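Local atomic coordinates of ribonucleoside-diphosphate reductase small chain 2 (Saccharomyces cerevisiae, PDB entry 1JK0), a protein that acts as the small-subunit partner in ribonucleotide reductase, which makes deoxyribonucleotides for DNA synthesis, and is required for correct folding of its sister subunit and assembly with the large subunits. Residues B[125-130]-B[217-222]; B[20-25]-B[172-177]; B[186-191]-B[245-250]. All blocks are in the same frame, centred on the assembly; numbering follows the deposited sequence.

Interaction 1: residues B[125-130]-B[217-222]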
ATOM      1  N   ASN B 125      -8.602   7.327  -4.104  1.00 26.42           N
ATOM      2  CA  ASN B 125      -9.100   7.857  -2.847  1.00 25.50           C
ATOM      3  C   ASN B 125      -9.042   9.369  -2.824  1.00 25.35           C
ATOM      4  O   ASN B 125      -9.876  10.008  -2.188  1.00 26.31           O
ATOM      5  CB  ASN B 125      -8.321   7.275  -1.675  1.00 28.25           C
ATOM      6  CG  ASN B 125      -8.630   5.812  -1.470  1.00 33.33           C
ATOM      7  OD1 ASN B 125      -9.759   5.378  -1.741  1.00 36.95           O
ATOM      8  ND2 ASN B 125      -7.652   5.040  -0.985  1.00 31.25           N
ATOM      9  N   ILE B 126      -8.062   9.940  -3.515  1.00 23.75           N
ATOM     10  CA  ILE B 126      -7.936  11.386  -3.586  1.00 22.77           C
ATOM     11  C   ILE B 126      -9.085  11.906  -4.471  1.00 25.06           C
ATOM     12  O   ILE B 126      -9.670  12.965  -4.191  1.00 25.75           O
ATOM     13  CB  ILE B 126      -6.567  11.783  -4.177  1.00 22.24           C
ATOM     14  CG1 ILE B 126      -5.456  11.417  -3.178  1.00 23.17           C
ATOM     15  CG2 ILE B 126      -6.534  13.284  -4.503  1.00 21.27           C
ATOM     16  CD1 ILE B 126      -4.028  11.591  -3.698  1.00 20.26           C
ATOM     17  N   TYR B 127      -9.426  11.156  -5.523  1.00 24.17           N
ATOM     18  CA  TYR B 127     -10.521  11.570  -6.398  1.00 24.80           C
ATOM     19  C   TYR B 127     -11.793  11.547  -5.550  1.00 25.69           C
ATOM     20  O   TYR B 127     -12.576  12.485  -5.560  1.00 22.73           O
ATOM     21  CB  TYR B 127     -10.682  10.609  -7.591  1.00 24.33           C
ATOM     22  CG  TYR B 127      -9.453  10.452  -8.459  1.00 25.22           C
ATOM     23  CD1 TYR B 127      -9.254   9.295  -9.221  1.00 22.20           C
ATOM     24  CD2 TYR B 127      -8.466  11.441  -8.485  1.00 24.67           C
ATOM     25  CE1 TYR B 127      -8.111   9.128  -9.972  1.00 22.10           C
ATOM     26  CE2 TYR B 127      -7.312  11.276  -9.236  1.00 25.18           C
ATOM     27  CZ  TYR B 127      -7.135  10.117  -9.974  1.00 25.37           C
ATOM     28  OH  TYR B 127      -5.958   9.945 -10.687  1.00 26.07           O
ATOM     29  N   SER B 128     -11.973  10.463  -4.801  1.00 28.35           N
ATOM     30  CA  SER B 128     -13.143  10.308  -3.968  1.00 29.92           C
ATOM     31  C   SER B 128     -13.249  11.453  -2.958  1.00 31.25           C
ATOM     32  O   SER B 128     -14.336  11.754  -2.472  1.00 32.42           O
ATOM     33  CB  SER B 128     -13.093   8.954  -3.263  1.00 30.37           C
ATOM     34  OG  SER B 128     -14.391   8.551  -2.830  1.00 34.24           O
ATOM     35  N   GLU B 129     -12.124  12.088  -2.642  1.00 33.05           N
ATOM     36  CA  GLU B 129     -12.122  13.212  -1.703  1.00 33.91           C
ATOM     37  C   GLU B 129     -12.446  14.504  -2.426  1.00 34.63           C
ATOM     38  O   GLU B 129     -13.338  15.236  -2.018  1.00 34.90           O
ATOM     39  CB  GLU B 129     -10.760  13.403  -1.022  1.00 34.40           C
ATOM     40  CG  GLU B 129     -10.798  14.534   0.020  1.00 33.97           C
ATOM     41  CD  GLU B 129      -9.447  14.873   0.617  1.00 34.12           C
ATOM     42  OE1 GLU B 129      -8.643  13.959   0.864  1.00 34.33           O
ATOM     43  OE2 GLU B 129      -9.197  16.067   0.873  1.00 36.68           O
ATOM     44  N   VAL B 130     -11.707  14.801  -3.489  1.00 35.42           N
ATOM     45  CA  VAL B 130     -11.970  16.026  -4.213  1.00 38.79           C
ATOM     46  C   VAL B 130     -13.441  16.067  -4.611  1.00 40.48           C
ATOM     47  O   VAL B 130     -14.098  17.089  -4.426  1.00 41.22           O
ATOM     48  CB  VAL B 130     -11.043  16.178  -5.451  1.00 38.16           C
ATOM     49  CG1 VAL B 130     -10.957  14.893  -6.195  1.00 40.56           C
ATOM     50  CG2 VAL B 130     -11.558  17.271  -6.362  1.00 38.20           C
ATOM     51  N   CYS B 217      -9.213  12.893 -15.656  1.00 41.62           N
ATOM     52  CA  CYS B 217      -9.324  12.396 -17.008  1.00 39.86           C
ATOM     53  C   CYS B 217      -7.957  11.962 -17.482  1.00 38.34           C
ATOM     54  O   CYS B 217      -7.826  10.936 -18.139  1.00 39.29           O
ATOM     55  CB  CYS B 217      -9.877  13.481 -17.929  1.00 42.94           C
ATOM     56  SG  CYS B 217     -10.601  12.845 -19.443  1.00 46.84           S
ATOM     57  N   ARG B 218      -6.931  12.732 -17.155  1.00 36.51           N
ATOM     58  CA  ARG B 218      -5.585  12.356 -17.579  1.00 36.99           C
ATOM     59  C   ARG B 218      -5.151  11.019 -16.938  1.00 37.42           C
ATOM     60  O   ARG B 218      -4.643  10.123 -17.622  1.00 36.75           O
ATOM     61  CB  ARG B 218      -4.583  13.455 -17.212  1.00 35.74           C
ATOM     62  CG  ARG B 218      -3.175  13.211 -17.758  1.00 38.68           C
ATOM     63  CD  ARG B 218      -2.135  13.906 -16.899  1.00 37.87           C
ATOM     64  NE  ARG B 218      -2.365  13.567 -15.502  1.00 39.52           N
ATOM     65  CZ  ARG B 218      -2.558  14.460 -14.542  1.00 38.50           C
ATOM     66  NH1 ARG B 218      -2.536  15.751 -14.830  1.00 37.15           N
ATOM     67  NH2 ARG B 218      -2.807  14.056 -13.303  1.00 38.41           N
ATOM     68  N   ASP B 219      -5.369  10.890 -15.628  1.00 36.92           N
ATOM     69  CA  ASP B 219      -5.001   9.687 -14.897  1.00 35.56           C
ATOM     70  C   ASP B 219      -5.868   8.503 -15.295  1.00 36.07           C
ATOM     71  O   ASP B 219      -5.382   7.365 -15.403  1.00 36.08           O
ATOM     72  CB  ASP B 219      -5.136   9.912 -13.391  1.00 35.00           C
ATOM     73  CG  ASP B 219      -4.347  11.113 -12.906  1.00 36.27           C
ATOM     74  OD1 ASP B 219      -3.451  11.581 -13.654  1.00 34.88           O
ATOM     75  OD2 ASP B 219      -4.615  11.577 -11.773  1.00 33.52           O
ATOM     76  N   ARG B 220      -7.158   8.754 -15.498  1.00 34.81           N
ATOM     77  CA  ARG B 220      -8.062   7.674 -15.873  1.00 32.94           C
ATOM     78  C   ARG B 220      -7.615   7.147 -17.230  1.00 30.99           C
ATOM     79  O   ARG B 220      -7.682   5.950 -17.504  1.00 30.11           O
ATOM     80  CB  ARG B 220      -9.506   8.184 -15.909  1.00 34.17           C
ATOM     81  CG  ARG B 220     -10.121   8.428 -14.523  1.00 34.85           C
ATOM     82  CD  ARG B 220     -10.334   7.110 -13.797  1.00 37.54           C
ATOM     83  NE  ARG B 220     -10.721   7.251 -12.392  1.00 39.58           N
ATOM     84  CZ  ARG B 220     -11.803   7.893 -11.952  1.00 39.62           C
ATOM     85  NH1 ARG B 220     -12.052   7.945 -10.651  1.00 38.94           N
ATOM     86  NH2 ARG B 220     -12.628   8.492 -12.799  1.00 39.13           N
ATOM     87  N   GLY B 221      -7.134   8.055 -18.068  1.00 28.80           N
ATOM     88  CA  GLY B 221      -6.662   7.654 -19.372  1.00 27.81           C
ATOM     89  C   GLY B 221      -5.491   6.720 -19.203  1.00 27.69           C
ATOM     90  O   GLY B 221      -5.458   5.648 -19.815  1.00 29.06           O
ATOM     91  N   ALA B 222      -4.527   7.126 -18.370  1.00 26.58           N
ATOM     92  CA  ALA B 222      -3.341   6.315 -18.103  1.00 24.33           C
ATOM     93  C   ALA B 222      -3.745   4.975 -17.513  1.00 25.37           C
ATOM     94  O   ALA B 222      -3.270   3.937 -17.959  1.00 25.47           O
ATOM     95  CB  ALA B 222      -2.409   7.024 -17.148  1.00 21.21           C
TER

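Interaction 2: residues B[20-25]-B[172-177]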
ATOM      1  N   GLU B  20      -5.883 -22.909 -20.965  1.00 61.96           N
ATOM      2  CA  GLU B  20      -4.756 -23.775 -20.650  1.00 61.75           C
ATOM      3  C   GLU B  20      -3.453 -23.082 -21.000  1.00 60.62           C
ATOM      4  O   GLU B  20      -2.390 -23.431 -20.487  1.00 59.69           O
ATOM      5  CB  GLU B  20      -4.851 -25.079 -21.433  1.00 64.19           C
ATOM      6  CG  GLU B  20      -4.608 -26.305 -20.587  1.00 69.53           C
ATOM      7  CD  GLU B  20      -5.711 -26.509 -19.562  1.00 72.38           C
ATOM      8  OE1 GLU B  20      -6.893 -26.586 -19.975  1.00 72.99           O
ATOM      9  OE2 GLU B  20      -5.398 -26.592 -18.351  1.00 73.28           O
ATOM     10  N   ALA B  21      -3.548 -22.100 -21.889  1.00 58.94           N
ATOM     11  CA  ALA B  21      -2.385 -21.354 -22.331  1.00 57.49           C
ATOM     12  C   ALA B  21      -1.985 -20.263 -21.338  1.00 57.29           C
ATOM     13  O   ALA B  21      -0.806 -19.945 -21.209  1.00 58.03           O
ATOM     14  CB  ALA B  21      -2.648 -20.742 -23.708  1.00 56.08           C
ATOM     15  N   GLU B  22      -2.949 -19.686 -20.631  1.00 55.63           N
ATOM     16  CA  GLU B  22      -2.613 -18.640 -19.678  1.00 53.92           C
ATOM     17  C   GLU B  22      -1.485 -19.040 -18.731  1.00 54.14           C
ATOM     18  O   GLU B  22      -1.052 -18.239 -17.914  1.00 54.78           O
ATOM     19  CB  GLU B  22      -3.840 -18.238 -18.861  1.00 51.20           C
ATOM     20  CG  GLU B  22      -4.949 -17.627 -19.675  1.00 47.79           C
ATOM     21  CD  GLU B  22      -5.968 -16.912 -18.812  1.00 46.53           C
ATOM     22  OE1 GLU B  22      -6.368 -17.462 -17.762  1.00 44.72           O
ATOM     23  OE2 GLU B  22      -6.377 -15.798 -19.192  1.00 45.47           O
ATOM     24  N   LYS B  23      -0.999 -20.270 -18.836  1.00 54.75           N
ATOM     25  CA  LYS B  23       0.074 -20.712 -17.955  1.00 56.43           C
ATOM     26  C   LYS B  23       1.441 -20.316 -18.497  1.00 56.14           C
ATOM     27  O   LYS B  23       2.391 -20.145 -17.737  1.00 56.64           O
ATOM     28  CB  LYS B  23       0.006 -22.225 -17.765  1.00 58.93           C
ATOM     29  CG  LYS B  23       0.384 -22.690 -16.372  1.00 61.64           C
ATOM     30  CD  LYS B  23      -0.196 -24.080 -16.113  1.00 65.06           C
ATOM     31  CE  LYS B  23       0.118 -24.588 -14.712  1.00 66.54           C
ATOM     32  NZ  LYS B  23      -0.544 -25.898 -14.450  1.00 67.57           N
ATOM     33  N   ASP B  24       1.542 -20.172 -19.812  1.00 55.61           N
ATOM     34  CA  ASP B  24       2.806 -19.785 -20.424  1.00 55.23           C
ATOM     35  C   ASP B  24       2.984 -18.282 -20.322  1.00 54.62           C
ATOM     36  O   ASP B  24       4.056 -17.770 -20.639  1.00 57.41           O
ATOM     37  CB  ASP B  24       2.870 -20.180 -21.908  1.00 56.21           C
ATOM     38  CG  ASP B  24       2.410 -21.600 -22.157  1.00 56.81           C
ATOM     39  OD1 ASP B  24       2.636 -22.455 -21.271  1.00 57.14           O
ATOM     40  OD2 ASP B  24       1.838 -21.863 -23.242  1.00 57.35           O
ATOM     41  N   GLU B  25       1.940 -17.567 -19.904  1.00 52.01           N
ATOM     42  CA  GLU B  25       2.038 -16.113 -19.779  1.00 49.16           C
ATOM     43  C   GLU B  25       2.978 -15.753 -18.624  1.00 47.32           C
ATOM     44  O   GLU B  25       2.648 -15.926 -17.449  1.00 45.60           O
ATOM     45  CB  GLU B  25       0.661 -15.483 -19.539  1.00 49.46           C
ATOM     46  CG  GLU B  25      -0.380 -15.699 -20.644  1.00 50.23           C
ATOM     47  CD  GLU B  25       0.010 -15.118 -22.009  1.00 51.03           C
ATOM     48  OE1 GLU B  25       0.764 -14.122 -22.070  1.00 49.93           O
ATOM     49  OE2 GLU B  25      -0.466 -15.657 -23.031  1.00 52.08           O
ATOM     50  N   ASP B 172     -16.134 -18.108 -15.438  1.00 65.35           N
ATOM     51  CA  ASP B 172     -15.815 -18.474 -16.804  1.00 63.86           C
ATOM     52  C   ASP B 172     -15.317 -17.279 -17.611  1.00 62.31           C
ATOM     53  O   ASP B 172     -15.987 -16.811 -18.535  1.00 62.27           O
ATOM     54  CB  ASP B 172     -17.045 -19.099 -17.460  1.00 65.02           C
ATOM     55  CG  ASP B 172     -16.806 -19.475 -18.899  1.00 66.89           C
ATOM     56  OD1 ASP B 172     -15.764 -20.111 -19.190  1.00 68.25           O
ATOM     57  OD2 ASP B 172     -17.671 -19.138 -19.736  1.00 65.54           O
ATOM     58  N   SER B 173     -14.132 -16.794 -17.245  1.00 60.23           N
ATOM     59  CA  SER B 173     -13.503 -15.656 -17.915  1.00 58.12           C
ATOM     60  C   SER B 173     -11.987 -15.832 -18.014  1.00 56.83           C
ATOM     61  O   SER B 173     -11.385 -16.552 -17.218  1.00 57.00           O
ATOM     62  CB  SER B 173     -13.803 -14.365 -17.152  1.00 58.10           C
ATOM     63  OG  SER B 173     -13.275 -14.420 -15.836  1.00 55.67           O
ATOM     64  N   LEU B 174     -11.378 -15.172 -18.994  1.00 55.06           N
ATOM     65  CA  LEU B 174      -9.932 -15.236 -19.190  1.00 53.09           C
ATOM     66  C   LEU B 174      -9.288 -13.889 -18.871  1.00 51.75           C
ATOM     67  O   LEU B 174      -9.918 -12.841 -19.025  1.00 52.48           O
ATOM     68  CB  LEU B 174      -9.613 -15.618 -20.628  1.00 54.34           C
ATOM     69  CG  LEU B 174      -9.936 -17.049 -21.052  1.00 55.47           C
ATOM     70  CD1 LEU B 174      -9.703 -17.198 -22.553  1.00 56.02           C
ATOM     71  CD2 LEU B 174      -9.071 -18.021 -20.275  1.00 54.69           C
ATOM     72  N   TYR B 175      -8.029 -13.925 -18.441  1.00 49.35           N
ATOM     73  CA  TYR B 175      -7.287 -12.720 -18.074  1.00 46.22           C
ATOM     74  C   TYR B 175      -7.317 -11.635 -19.141  1.00 45.69           C
ATOM     75  O   TYR B 175      -7.608 -10.468 -18.853  1.00 44.61           O
ATOM     76  CB  TYR B 175      -5.837 -13.076 -17.756  1.00 45.05           C
ATOM     77  CG  TYR B 175      -5.003 -11.887 -17.345  1.00 44.95           C
ATOM     78  CD1 TYR B 175      -5.332 -11.143 -16.217  1.00 44.29           C
ATOM     79  CD2 TYR B 175      -3.897 -11.490 -18.095  1.00 44.92           C
ATOM     80  CE1 TYR B 175      -4.586 -10.036 -15.845  1.00 44.27           C
ATOM     81  CE2 TYR B 175      -3.142 -10.385 -17.730  1.00 45.26           C
ATOM     82  CZ  TYR B 175      -3.494  -9.662 -16.602  1.00 44.58           C
ATOM     83  OH  TYR B 175      -2.754  -8.569 -16.228  1.00 44.68           O
ATOM     84  N   ALA B 176      -7.010 -12.017 -20.375  1.00 45.64           N
ATOM     85  CA  ALA B 176      -7.012 -11.057 -21.464  1.00 46.35           C
ATOM     86  C   ALA B 176      -8.379 -10.402 -21.540  1.00 47.13           C
ATOM     87  O   ALA B 176      -8.479  -9.193 -21.722  1.00 47.77           O
ATOM     88  CB  ALA B 176      -6.686 -11.744 -22.769  1.00 46.35           C
ATOM     89  N   GLU B 177      -9.431 -11.205 -21.397  1.00 47.23           N
ATOM     90  CA  GLU B 177     -10.788 -10.687 -21.441  1.00 47.82           C
ATOM     91  C   GLU B 177     -11.025  -9.679 -20.322  1.00 47.85           C
ATOM     92  O   GLU B 177     -11.368  -8.517 -20.585  1.00 47.65           O
ATOM     93  CB  GLU B 177     -11.796 -11.830 -21.343  1.00 50.31           C
ATOM     94  CG  GLU B 177     -11.958 -12.595 -22.647  1.00 53.61           C
ATOM     95  CD  GLU B 177     -12.844 -13.820 -22.513  1.00 55.30           C
ATOM     96  OE1 GLU B 177     -13.025 -14.519 -23.533  1.00 55.92           O
ATOM     97  OE2 GLU B 177     -13.346 -14.084 -21.396  1.00 54.63           O
TER
HETATM   98  O   HOH W   1      -5.661 -14.267 -21.112  1.00 42.04           O

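Interaction 3: residues B[186-191]-B[245-250]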
ATOM      1  N   GLU B 186     -12.808   1.601 -17.299  1.00 50.93           N
ATOM      2  CA  GLU B 186     -11.907   2.671 -16.925  1.00 52.74           C
ATOM      3  C   GLU B 186     -11.942   3.848 -17.891  1.00 53.03           C
ATOM      4  O   GLU B 186     -11.976   5.003 -17.470  1.00 52.63           O
ATOM      5  CB  GLU B 186     -10.486   2.116 -16.847  1.00 55.02           C
ATOM      6  CG  GLU B 186      -9.588   2.869 -15.913  1.00 59.29           C
ATOM      7  CD  GLU B 186     -10.100   2.822 -14.492  1.00 62.60           C
ATOM      8  OE1 GLU B 186     -10.244   1.697 -13.955  1.00 63.60           O
ATOM      9  OE2 GLU B 186     -10.361   3.906 -13.922  1.00 63.07           O
ATOM     10  N   GLY B 187     -11.933   3.543 -19.187  1.00 53.74           N
ATOM     11  CA  GLY B 187     -11.921   4.588 -20.198  1.00 53.78           C
ATOM     12  C   GLY B 187     -13.219   4.844 -20.930  1.00 53.05           C
ATOM     13  O   GLY B 187     -13.568   5.996 -21.181  1.00 52.51           O
ATOM     14  N   ILE B 188     -13.933   3.783 -21.286  1.00 53.41           N
ATOM     15  CA  ILE B 188     -15.194   3.948 -21.991  1.00 53.56           C
ATOM     16  C   ILE B 188     -16.208   4.600 -21.070  1.00 53.84           C
ATOM     17  O   ILE B 188     -16.510   5.781 -21.208  1.00 52.52           O
ATOM     18  CB  ILE B 188     -15.773   2.595 -22.472  1.00 54.09           C
ATOM     19  CG1 ILE B 188     -14.768   1.893 -23.388  1.00 53.79           C
ATOM     20  CG2 ILE B 188     -17.086   2.832 -23.218  1.00 53.02           C
ATOM     21  CD1 ILE B 188     -15.236   0.550 -23.896  1.00 53.03           C
ATOM     22  N   PHE B 189     -16.709   3.823 -20.115  1.00 55.48           N
ATOM     23  CA  PHE B 189     -17.711   4.296 -19.173  1.00 57.51           C
ATOM     24  C   PHE B 189     -17.816   5.785 -18.915  1.00 59.35           C
ATOM     25  O   PHE B 189     -18.346   6.522 -19.746  1.00 62.39           O
ATOM     26  CB  PHE B 189     -17.592   3.563 -17.848  1.00 57.89           C
ATOM     27  CG  PHE B 189     -18.399   2.314 -17.804  1.00 59.64           C
ATOM     28  CD1 PHE B 189     -18.045   1.221 -18.584  1.00 59.72           C
ATOM     29  CD2 PHE B 189     -19.564   2.254 -17.047  1.00 61.17           C
ATOM     30  CE1 PHE B 189     -18.837   0.084 -18.620  1.00 61.08           C
ATOM     31  CE2 PHE B 189     -20.371   1.120 -17.074  1.00 62.25           C
ATOM     32  CZ  PHE B 189     -20.005   0.030 -17.866  1.00 62.63           C
ATOM     33  N   GLN B 190     -17.317   6.247 -17.779  1.00 58.58           N
ATOM     34  CA  GLN B 190     -17.455   7.659 -17.453  1.00 58.47           C
ATOM     35  C   GLN B 190     -16.928   8.702 -18.440  1.00 57.89           C
ATOM     36  O   GLN B 190     -16.768   9.866 -18.078  1.00 56.62           O
ATOM     37  CB  GLN B 190     -16.867   7.903 -16.076  1.00 59.82           C
ATOM     38  CG  GLN B 190     -17.567   7.115 -15.005  1.00 60.92           C
ATOM     39  CD  GLN B 190     -16.924   7.306 -13.668  1.00 62.90           C
ATOM     40  OE1 GLN B 190     -15.773   6.928 -13.471  1.00 64.27           O
ATOM     41  NE2 GLN B 190     -17.655   7.907 -12.733  1.00 64.60           N
ATOM     42  N   ALA B 191     -16.674   8.302 -19.684  1.00 58.34           N
ATOM     43  CA  ALA B 191     -16.182   9.240 -20.689  1.00 59.20           C
ATOM     44  C   ALA B 191     -17.191  10.373 -20.832  1.00 60.21           C
ATOM     45  O   ALA B 191     -16.823  11.530 -21.067  1.00 58.37           O
ATOM     46  CB  ALA B 191     -15.986   8.533 -22.028  1.00 58.71           C
ATOM     47  N   LYS B 245     -17.065  -7.293 -28.728  1.00 65.67           N
ATOM     48  CA  LYS B 245     -18.298  -7.697 -28.056  1.00 67.08           C
ATOM     49  C   LYS B 245     -18.351  -7.156 -26.627  1.00 67.72           C
ATOM     50  O   LYS B 245     -19.434  -6.925 -26.085  1.00 68.27           O
ATOM     51  CB  LYS B 245     -18.440  -9.228 -28.030  1.00 67.03           C
ATOM     52  CG  LYS B 245     -18.845  -9.866 -29.368  1.00 67.45           C
ATOM     53  CD  LYS B 245     -19.097 -11.387 -29.241  1.00 67.20           C
ATOM     54  CE  LYS B 245     -20.317 -11.700 -28.363  1.00 66.82           C
ATOM     55  NZ  LYS B 245     -20.571 -13.159 -28.175  1.00 63.96           N
ATOM     56  N   ILE B 246     -17.182  -6.950 -26.026  1.00 67.65           N
ATOM     57  CA  ILE B 246     -17.100  -6.434 -24.662  1.00 66.56           C
ATOM     58  C   ILE B 246     -17.263  -4.914 -24.624  1.00 66.20           C
ATOM     59  O   ILE B 246     -17.960  -4.381 -23.761  1.00 64.88           O
ATOM     60  CB  ILE B 246     -15.761  -6.820 -24.012  1.00 65.82           C
ATOM     61  CG1 ILE B 246     -15.618  -8.343 -24.024  1.00 65.34           C
ATOM     62  CG2 ILE B 246     -15.699  -6.301 -22.583  1.00 65.72           C
ATOM     63  CD1 ILE B 246     -14.305  -8.846 -23.487  1.00 64.92           C
ATOM     64  N   ILE B 247     -16.625  -4.225 -25.566  1.00 66.21           N
ATOM     65  CA  ILE B 247     -16.709  -2.770 -25.634  1.00 66.91           C
ATOM     66  C   ILE B 247     -18.123  -2.279 -25.930  1.00 67.66           C
ATOM     67  O   ILE B 247     -18.669  -1.445 -25.201  1.00 67.55           O
ATOM     68  CB  ILE B 247     -15.775  -2.206 -26.718  1.00 66.24           C
ATOM     69  CG1 ILE B 247     -14.349  -2.123 -26.179  1.00 65.97           C
ATOM     70  CG2 ILE B 247     -16.268  -0.839 -27.177  1.00 66.59           C
ATOM     71  CD1 ILE B 247     -13.722  -3.462 -25.905  1.00 66.83           C
ATOM     72  N   THR B 248     -18.702  -2.787 -27.015  1.00 68.13           N
ATOM     73  CA  THR B 248     -20.044  -2.403 -27.424  1.00 67.52           C
ATOM     74  C   THR B 248     -20.975  -2.370 -26.221  1.00 67.24           C
ATOM     75  O   THR B 248     -21.585  -1.337 -25.932  1.00 67.54           O
ATOM     76  CB  THR B 248     -20.600  -3.375 -28.479  1.00 67.59           C
ATOM     77  OG1 THR B 248     -19.815  -3.283 -29.671  1.00 66.61           O
ATOM     78  CG2 THR B 248     -22.035  -3.029 -28.823  1.00 70.23           C
ATOM     79  N   GLU B 249     -21.072  -3.493 -25.516  1.00 66.37           N
ATOM     80  CA  GLU B 249     -21.933  -3.578 -24.337  1.00 66.09           C
ATOM     81  C   GLU B 249     -21.744  -2.407 -23.364  1.00 66.56           C
ATOM     82  O   GLU B 249     -22.724  -1.860 -22.856  1.00 66.77           O
ATOM     83  CB  GLU B 249     -21.695  -4.898 -23.597  1.00 64.22           C
ATOM     84  CG  GLU B 249     -21.877  -6.127 -24.456  1.00 62.65           C
ATOM     85  CD  GLU B 249     -21.966  -7.401 -23.639  1.00 63.53           C
ATOM     86  OE1 GLU B 249     -21.921  -8.493 -24.245  1.00 64.28           O
ATOM     87  OE2 GLU B 249     -22.097  -7.317 -22.398  1.00 62.10           O
ATOM     88  N   ALA B 250     -20.492  -2.029 -23.107  1.00 67.13           N
ATOM     89  CA  ALA B 250     -20.189  -0.925 -22.197  1.00 66.87           C
ATOM     90  C   ALA B 250     -20.578   0.397 -22.840  1.00 67.50           C
ATOM     91  O   ALA B 250     -20.896   1.369 -22.150  1.00 68.64           O
ATOM     92  CB  ALA B 250     -18.711  -0.917 -21.844  1.00 66.27           C
TER

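Interaction 1: residues B[125-130]-B[217-222]
Tyr127 and Asp219 mark the nearest approach of two helical segments, their CA atoms 10.3 Å apart, so side chains must span most of the gap between the backbones. Tyr127 does this with its whole length. Its hydroxyl donates a hydrogen bond to OD2 of Asp219, which sits at the ring edge, near the ring plane; the placing of the hydroxyl is uncertain, and the bond's geometry should not be read closely. The ring and carboxylate planes are 27° apart. The same OD2 accepts a second bond from Trp57, whose ring also meets Tyr127, while Arg218 NH2 lies 2.6 Å from Asp219 OD1, on the syn side, in a salt bridge. Both carboxylate oxygens are thus engaged, which should restrict rotation of this buried group. Arg220 runs back past the tyrosine in the opposite direction; a bend at chi2 (-69°) brings NH1 to 3.4 Å from Tyr127 CD1, its guanidinium plane nearly perpendicular to the ring. Its charge is met mainly by a salt bridge to Glu124. The contact joins helix 111-138 to helix 207-232 inside the ferritin-like helical bundle; helix 191-200 packs on Cys217, and the partner protein's chain reaches Glu129.

Interaction 2: residues B[20-25]-B[172-177]
Carboxylate oxygen OE2 of Glu22 is gripped twice: by the backbone N of Tyr175 at 2.6 Å, and by a water that donates to it and in turn accepts from the N of Ala176. The motif is the capping of a helix N-terminus by a side chain remote in sequence, since Tyr175 opens helix 175-188 and Leu174 occupies the N-cap position. A leucine there has no side-chain acceptor to offer the first turn; Glu22, just beyond the end of helix 13-21, provides one for Tyr175 N, and the water it holds serves Ala176 N. The direct bond uses the syn lone pair of OE2, with an N-H...O angle of 141°. The glutamate reaches it with an extended chain (chi2 -165°). Glu177 supplies what resembles half of a capping box: its OE2 accepts from the N of Leu174 at 3.3 Å, from above the carboxylate plane. The helix end would probably favour negative charge on both acids. With an alanine at Glu22, Tyr175 N would probably lose its acceptor and the water the oxygen to which it donates. Beside this region Lys19 forms a salt bridge with Asp172, a further tie between the N-terminal helix and the loop ahead of helix 175-188. The methyl CD2 of Leu174 lies against the carboxylate end of Glu22, 3.6 Å from its CD.

Interaction 3: residues B[186-191]-B[245-250]
Apolar contacts carry almost all of the interaction between Ile188 and Phe189 on one side and Ile247 and Ala250 on the other; no hydrogen bond passes between the two segments. Of these contacts, the aliphatic ones centre on Ile188. Its extended chain (chi2 179°) carries CD1 to the branch point of Ile247, 3.6 Å from CG1 and 3.7 Å from CG2. The two isoleucines cross at about a right angle, the end methyl of one touching both arms of the other. The same CD1 of Ile188 also approaches the methyl of Ala250, with CD1 and CB 4.3 Å apart, and so bridges two positions that lie almost one turn apart on helix 240-258.

The aromatic contribution is smaller. Phe189 brings CE1 to within 3.4 Å of Ala250 CB, the methyl approaching the ring obliquely. Here the backbones also come closest, with 6.5 Å between the CA atoms of Phe189 and Ala250, a spacing consistent with the small alanine side chain.

Other helices extend the apolar surroundings: Phe163 of helix 155-166 packs on Ala250, while Leu285 and Leu286 of helix 277-288 touch Ile188 and Ile247, respectively. Charge appears beside the contact, where Glu249 forms a salt bridge with Arg166. The pairing therefore joins segment 186-191, which includes a wider pi-type turn at 186-188, to helix 240-258 chiefly through buried hydrocarbon, and its specificity probably rests on the fit of shapes, with no directional bond to fix the register.

In the fold
The three contacts join helices far apart in sequence, and interactions 1 and 3 lie within the ferritin-like family region. Interactions 2 and 3 both use helix 175-188, with centres 21 Å apart; they touch where Glu177 O comes to 4.1 Å from Ile246 CD1. Interaction 1 is 18 Å from interaction 3 between centres, yet they touch, as Arg220 CD comes within 3.2 Å of Glu186 OE2. Its centre is 29 Å from that of interaction 2. The side chain of Arg220 in interaction 1 is about 4 Å from that of Tyr131, the predicted active-site residue. In interaction 3 the side chain of Phe189 is about 11 Å from that of Tyr131, and interaction 2 lies away from this site.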